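Local coordinates for protein metagenomic carboxyl esterase MGS0156 (Uncultured organism, PDB 5D8M) that probably hydrolyses carboxylic ester bonds as a carboxyl esterase of the alpha/beta-hydrolase type, at residues R38-A43 against A332-E337; L105-A110 against A326-I331. One frame throughout, in Å; residues are numbered along the deposited sequence.

Contact 1 of 2, residues R38-A43 against A332-E337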
loop_
_atom_site.group_PDB
_atom_site.type_symbol
_atom_site.label_atom_id
_atom_site.label_comp_id
_atom_site.label_asym_id
_atom_site.label_seq_id
_atom_site.Cartn_x
_atom_site.Cartn_y
_atom_site.Cartn_z
ATOM N N ARG A 38 -2.248 -16.406 3.840
ATOM C CA ARG A 38 -2.868 -16.618 5.164
ATOM C C ARG A 38 -2.091 -17.655 5.980
ATOM O O ARG A 38 -1.831 -17.479 7.175
ATOM C CB ARG A 38 -4.335 -17.070 5.036
ATOM C CG ARG A 38 -4.988 -17.412 6.391
ATOM C CD ARG A 38 -6.457 -17.884 6.253
ATOM N NE ARG A 38 -7.273 -16.930 5.486
ATOM C CZ ARG A 38 -7.829 -15.827 5.976
ATOM N NH1 ARG A 38 -7.680 -15.517 7.253
ATOM N NH2 ARG A 38 -8.544 -15.033 5.179
ATOM N N GLU A 39 -1.708 -18.727 5.305
ATOM C CA GLU A 39 -0.948 -19.799 5.905
ATOM C C GLU A 39 0.383 -19.303 6.485
ATOM O O GLU A 39 0.737 -19.621 7.614
ATOM C CB GLU A 39 -0.714 -20.874 4.846
ATOM C CG GLU A 39 -0.129 -22.190 5.329
ATOM C CD GLU A 39 -0.158 -23.219 4.218
ATOM O OE1 GLU A 39 -0.357 -22.820 3.048
ATOM O OE2 GLU A 39 -0.027 -24.424 4.509
ATOM N N ILE A 40 1.118 -18.536 5.688
ATOM C CA ILE A 40 2.390 -17.966 6.110
ATOM C C ILE A 40 2.207 -17.004 7.281
ATOM O O ILE A 40 2.909 -17.112 8.299
ATOM C CB ILE A 40 3.070 -17.243 4.936
ATOM C CG1 ILE A 40 3.604 -18.285 3.946
ATOM C CG2 ILE A 40 4.194 -16.326 5.431
ATOM C CD1 ILE A 40 4.164 -17.677 2.651
HETATM N N MSE A 41 1.257 -16.078 7.161
HETATM C CA MSE A 41 1.102 -15.059 8.204
HETATM C C MSE A 41 0.633 -15.707 9.507
HETATM O O MSE A 41 1.113 -15.382 10.598
HETATM C CB MSE A 41 0.137 -13.959 7.761
HETATM C CG MSE A 41 0.131 -12.748 8.679
HETATM SE SE MSE A 41 -0.872 -11.247 7.936
HETATM C CE MSE A 41 -0.825 -10.099 9.549
ATOM N N THR A 42 -0.263 -16.670 9.383
ATOM C CA THR A 42 -0.783 -17.386 10.536
ATOM C C THR A 42 0.307 -18.170 11.306
ATOM O O THR A 42 0.350 -18.134 12.543
ATOM C CB THR A 42 -1.923 -18.335 10.088
ATOM O OG1 THR A 42 -3.004 -17.545 9.563
ATOM C CG2 THR A 42 -2.424 -19.177 11.249
ATOM N N ALA A 43 1.184 -18.859 10.572
ATOM C CA ALA A 43 2.311 -19.594 11.154
ATOM C C ALA A 43 3.317 -18.660 11.816
ATOM O O ALA A 43 3.848 -18.973 12.886
ATOM C CB ALA A 43 3.009 -20.443 10.081
ATOM N N ALA A 332 7.428 -10.465 3.042
ATOM C CA ALA A 332 8.805 -10.824 2.695
ATOM C C ALA A 332 8.966 -12.315 2.426
ATOM O O ALA A 332 9.649 -12.700 1.489
ATOM C CB ALA A 332 9.792 -10.386 3.816
ATOM N N ARG A 333 8.380 -13.150 3.279
ATOM C CA ARG A 333 8.517 -14.594 3.139
ATOM C C ARG A 333 7.739 -15.130 1.937
ATOM O O ARG A 333 8.211 -16.053 1.267
ATOM C CB ARG A 333 8.074 -15.315 4.422
ATOM C CG ARG A 333 9.018 -15.051 5.611
ATOM C CD ARG A 333 8.845 -16.114 6.663
ATOM N NE ARG A 333 9.484 -15.787 7.934
ATOM C CZ ARG A 333 10.735 -16.101 8.251
ATOM N NH1 ARG A 333 11.523 -16.746 7.382
ATOM N NH2 ARG A 333 11.193 -15.772 9.448
ATOM N N TYR A 334 6.563 -14.559 1.664
ATOM C CA TYR A 334 5.763 -14.978 0.497
ATOM C C TYR A 334 6.530 -14.655 -0.782
ATOM O O TYR A 334 6.656 -15.498 -1.679
ATOM C CB TYR A 334 4.372 -14.288 0.461
ATOM C CG TYR A 334 3.491 -14.814 -0.660
ATOM C CD1 TYR A 334 3.704 -14.428 -1.990
ATOM C CD2 TYR A 334 2.454 -15.705 -0.397
ATOM C CE1 TYR A 334 2.920 -14.926 -3.019
ATOM C CE2 TYR A 334 1.660 -16.199 -1.434
ATOM C CZ TYR A 334 1.904 -15.805 -2.737
ATOM O OH TYR A 334 1.145 -16.304 -3.764
ATOM N N VAL A 335 7.043 -13.431 -0.877
ATOM C CA VAL A 335 7.722 -13.016 -2.108
ATOM C C VAL A 335 9.021 -13.796 -2.311
ATOM O O VAL A 335 9.294 -14.287 -3.421
ATOM C CB VAL A 335 8.000 -11.487 -2.116
ATOM C CG1 VAL A 335 8.780 -11.088 -3.368
ATOM C CG2 VAL A 335 6.683 -10.726 -2.068
ATOM N N GLU A 336 9.806 -13.967 -1.248
ATOM C CA GLU A 336 11.012 -14.796 -1.361
ATOM C C GLU A 336 10.676 -16.211 -1.834
ATOM O O GLU A 336 11.360 -16.777 -2.694
ATOM C CB GLU A 336 11.771 -14.878 -0.037
ATOM C CG GLU A 336 12.991 -15.824 -0.141
ATOM C CD GLU A 336 13.771 -15.942 1.155
ATOM O OE1 GLU A 336 13.649 -15.045 2.032
ATOM O OE2 GLU A 336 14.522 -16.931 1.289
ATOM N N GLU A 337 9.616 -16.781 -1.279
ATOM C CA GLU A 337 9.171 -18.101 -1.699
ATOM C C GLU A 337 8.709 -18.077 -3.157
ATOM O O GLU A 337 9.036 -18.977 -3.933
ATOM C CB GLU A 337 8.046 -18.605 -0.796
ATOM C CG GLU A 337 7.498 -19.994 -1.170
ATOM C CD GLU A 337 6.437 -20.494 -0.189
ATOM O OE1 GLU A 337 5.263 -20.081 -0.321
ATOM O OE2 GLU A 337 6.778 -21.292 0.717
#
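Ile40 reaches from helix 34-48 across to helix 324-338 and carries the contact from its side alone. Its CB points at the partner helix and splits into two branches. CG2, anti to the backbone N, leans on the root of Arg333, 4.1 Å from that residue's CB, and goes no further along the arginine, whose extended chain leads away to a salt bridge with Glu329. The other branch runs out through CG1, beside the backbone N (chi1 -73°), and chi2 is extended at 173°, which carries CD1 deepest. There the methyl lies 3.8 Å from Tyr334 CA and 4.0 Å from CD2 of the same residue, coming at the ring obliquely. Glu337 slides past in the opposite direction, its OE1 4.0 Å from Ile40 CD1, while OE2 forms a salt bridge with Arg36, one helical turn before Ile40. The contact is largely apolar and small, with 148 Å² buried in all; the axes of the two short segments come no closer than 10.0 Å and their directions differ by 134°. Among its neighbours, helix 324-338 packs on helix 34-48 and also on the sheet, where the Tyr334 side chain touches Thr290 and Leu292 of strand 290-293.

Contact 2 of 2, residues L105-A110 against A326-I331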
loop_
_atom_site.group_PDB
_atom_site.type_symbol
_atom_site.label_atom_id
_atom_site.label_comp_id
_atom_site.label_asym_id
_atom_site.label_seq_id
_atom_site.Cartn_x
_atom_site.Cartn_y
_atom_site.Cartn_z
ATOM N N LEU A 105 6.311 6.844 10.668
ATOM C CA LEU A 105 7.095 6.432 9.517
ATOM C C LEU A 105 6.606 5.069 9.068
ATOM O O LEU A 105 6.321 4.221 9.913
ATOM C CB LEU A 105 8.591 6.355 9.862
ATOM C CG LEU A 105 9.224 7.665 10.299
ATOM C CD1 LEU A 105 10.662 7.416 10.802
ATOM C CD2 LEU A 105 9.198 8.654 9.104
ATOM N N LEU A 106 6.548 4.864 7.751
ATOM C CA LEU A 106 5.973 3.661 7.160
ATOM C C LEU A 106 6.550 2.375 7.776
ATOM O O LEU A 106 7.763 2.196 7.821
ATOM C CB LEU A 106 6.197 3.662 5.644
ATOM C CG LEU A 106 5.584 2.472 4.882
ATOM C CD1 LEU A 106 4.106 2.494 4.971
ATOM C CD2 LEU A 106 6.029 2.456 3.416
ATOM N N PHE A 107 5.668 1.504 8.266
ATOM C CA PHE A 107 6.059 0.207 8.831
ATOM C C PHE A 107 7.130 0.296 9.903
ATOM O O PHE A 107 7.924 -0.632 10.084
ATOM C CB PHE A 107 6.518 -0.746 7.709
ATOM C CG PHE A 107 5.366 -1.450 7.020
ATOM C CD1 PHE A 107 4.568 -2.328 7.729
ATOM C CD2 PHE A 107 5.083 -1.227 5.680
ATOM C CE1 PHE A 107 3.493 -2.960 7.135
ATOM C CE2 PHE A 107 4.021 -1.858 5.054
ATOM C CZ PHE A 107 3.230 -2.738 5.770
ATOM N N ASP A 108 7.172 1.414 10.621
ATOM C CA ASP A 108 8.319 1.648 11.504
ATOM C C ASP A 108 8.443 0.580 12.587
ATOM O O ASP A 108 9.546 0.153 12.914
ATOM C CB ASP A 108 8.228 3.027 12.165
ATOM C CG ASP A 108 9.594 3.631 12.439
ATOM O OD1 ASP A 108 10.526 3.468 11.596
ATOM O OD2 ASP A 108 9.725 4.301 13.482
ATOM N N ASP A 109 7.308 0.164 13.146
ATOM C CA ASP A 109 7.320 -0.823 14.212
ATOM C C ASP A 109 7.489 -2.263 13.692
ATOM O O ASP A 109 7.635 -3.193 14.482
ATOM C CB ASP A 109 6.044 -0.700 15.050
ATOM C CG ASP A 109 4.739 -0.833 14.220
ATOM O OD1 ASP A 109 4.733 -0.790 12.944
ATOM O OD2 ASP A 109 3.692 -0.953 14.902
ATOM N N ALA A 110 7.489 -2.434 12.373
ATOM C CA ALA A 110 7.679 -3.751 11.750
ATOM C C ALA A 110 9.122 -4.051 11.316
ATOM O O ALA A 110 9.483 -5.196 11.085
ATOM C CB ALA A 110 6.760 -3.887 10.531
ATOM N N ALA A 326 3.974 -8.724 11.675
ATOM C CA ALA A 326 3.650 -10.031 11.121
ATOM C C ALA A 326 3.301 -9.901 9.644
ATOM O O ALA A 326 3.704 -10.744 8.825
ATOM C CB ALA A 326 2.521 -10.663 11.875
ATOM N N LEU A 327 2.558 -8.844 9.304
ATOM C CA LEU A 327 2.169 -8.593 7.918
ATOM C C LEU A 327 3.391 -8.402 7.028
ATOM O O LEU A 327 3.461 -9.002 5.960
ATOM C CB LEU A 327 1.261 -7.358 7.805
ATOM C CG LEU A 327 0.688 -7.059 6.402
ATOM C CD1 LEU A 327 -0.434 -8.060 6.010
ATOM C CD2 LEU A 327 0.153 -5.609 6.330
ATOM N N LEU A 328 4.339 -7.563 7.459
ATOM C CA LEU A 328 5.519 -7.275 6.653
ATOM C C LEU A 328 6.417 -8.517 6.530
ATOM O O LEU A 328 6.955 -8.789 5.459
ATOM C CB LEU A 328 6.315 -6.115 7.244
ATOM C CG LEU A 328 7.460 -5.559 6.393
ATOM C CD1 LEU A 328 6.906 -4.985 5.078
ATOM C CD2 LEU A 328 8.248 -4.480 7.167
ATOM N N GLU A 329 6.589 -9.255 7.629
ATOM C CA GLU A 329 7.325 -10.497 7.564
ATOM C C GLU A 329 6.661 -11.524 6.633
ATOM O O GLU A 329 7.347 -12.193 5.852
ATOM C CB GLU A 329 7.510 -11.085 8.970
ATOM C CG GLU A 329 8.496 -12.245 8.971
ATOM C CD GLU A 329 8.537 -13.018 10.288
ATOM O OE1 GLU A 329 8.294 -12.419 11.378
ATOM O OE2 GLU A 329 8.805 -14.243 10.231
ATOM N N ALA A 330 5.336 -11.647 6.694
ATOM C CA ALA A 330 4.629 -12.549 5.791
ATOM C C ALA A 330 4.826 -12.127 4.332
ATOM O O ALA A 330 5.043 -12.974 3.452
ATOM C CB ALA A 330 3.110 -12.607 6.144
ATOM N N ILE A 331 4.751 -10.825 4.079
ATOM C CA ILE A 331 5.002 -10.316 2.735
ATOM C C ILE A 331 6.393 -10.750 2.250
ATOM O O ILE A 331 6.502 -11.340 1.175
ATOM C CB ILE A 331 4.888 -8.777 2.684
ATOM C CG1 ILE A 331 3.426 -8.340 2.850
ATOM C CG2 ILE A 331 5.545 -8.194 1.405
ATOM C CD1 ILE A 331 3.327 -6.851 3.172
#
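Leu328 is the bump that helix 324-338 pushes into the bend of loop 105-110, and Phe107 and Ala110 form the hollow that takes it. With CG anti to the backbone N (chi1 -171°), the leucine holds its two methyls out toward the loop, and each has its own place. CD1 sits over the middle of one face of the Phe107 ring, 4.1 Å from the centroid and only 5° off the ring normal, a well-centred CH-pi contact. CD2 slips in beside the foot of the ring, 4.2 Å from Phe107 CB, and presses on Ala110 CB at 3.7 Å. The small alanine methyl lets the leucine come in close, so that Leu328 CB also lies 4.0 Å from Ala110 CB.

The loop follows strand 87-92 and leads into helix 111-116, in a chain whose parallel sheet sets strands 87-92, 151-157, 178-184, 244-248 and 290-293 side by side, consistent with an alpha/beta-hydrolase core. A type II beta turn runs from Leu105 to Asp108, closed by a weak Asp108 N to Leu105 O bond. Phe107 sits in its third position with phi +52°, its side chain directed at the helix, and Ala110 N bonding to Phe107 O at 2.9 Å brings the alanine round beside it. The backbone of Phe107 is also hydrogen-bonded to Ala303.

A second, shallower fit lies at the far end of the ring. Leu327 starts off along the flank of its helix, but CD2 swings in to meet the ring edge near its plane, 4.2 Å from Phe107 CZ. The sheet touches both sides of the contact: Val155 of strand 151-157 packs on Phe107 and Leu328, and Leu89 of strand 87-92 on Leu328.

Overall arrangement
Both contacts share helix 324-338: its 326-331 part takes loop 105-110, and the next six residues, 332-337, take helix 34-48. The two centres are about 13 Å apart, that of contact 2 nearer the chain's centre (about 11 Å against 17 Å). They join physically through Met41, a selenomethionine, whose CE lies 3.6 Å from Leu327 N and whose CB lies 3.6 Å from Ala330 CB. Ile40 adds to this seam, its CG2 3.8 Å from Ala330 CA. Contact 2 meets strands 87-92 and 151-157, contact 1 strand 290-293. Leu106, in the loop of contact 2, touches His157 at the end of strand 151-157, where alpha/beta-hydrolases carry the nucleophile elbow, so contact 2 probably lies closer to the active site.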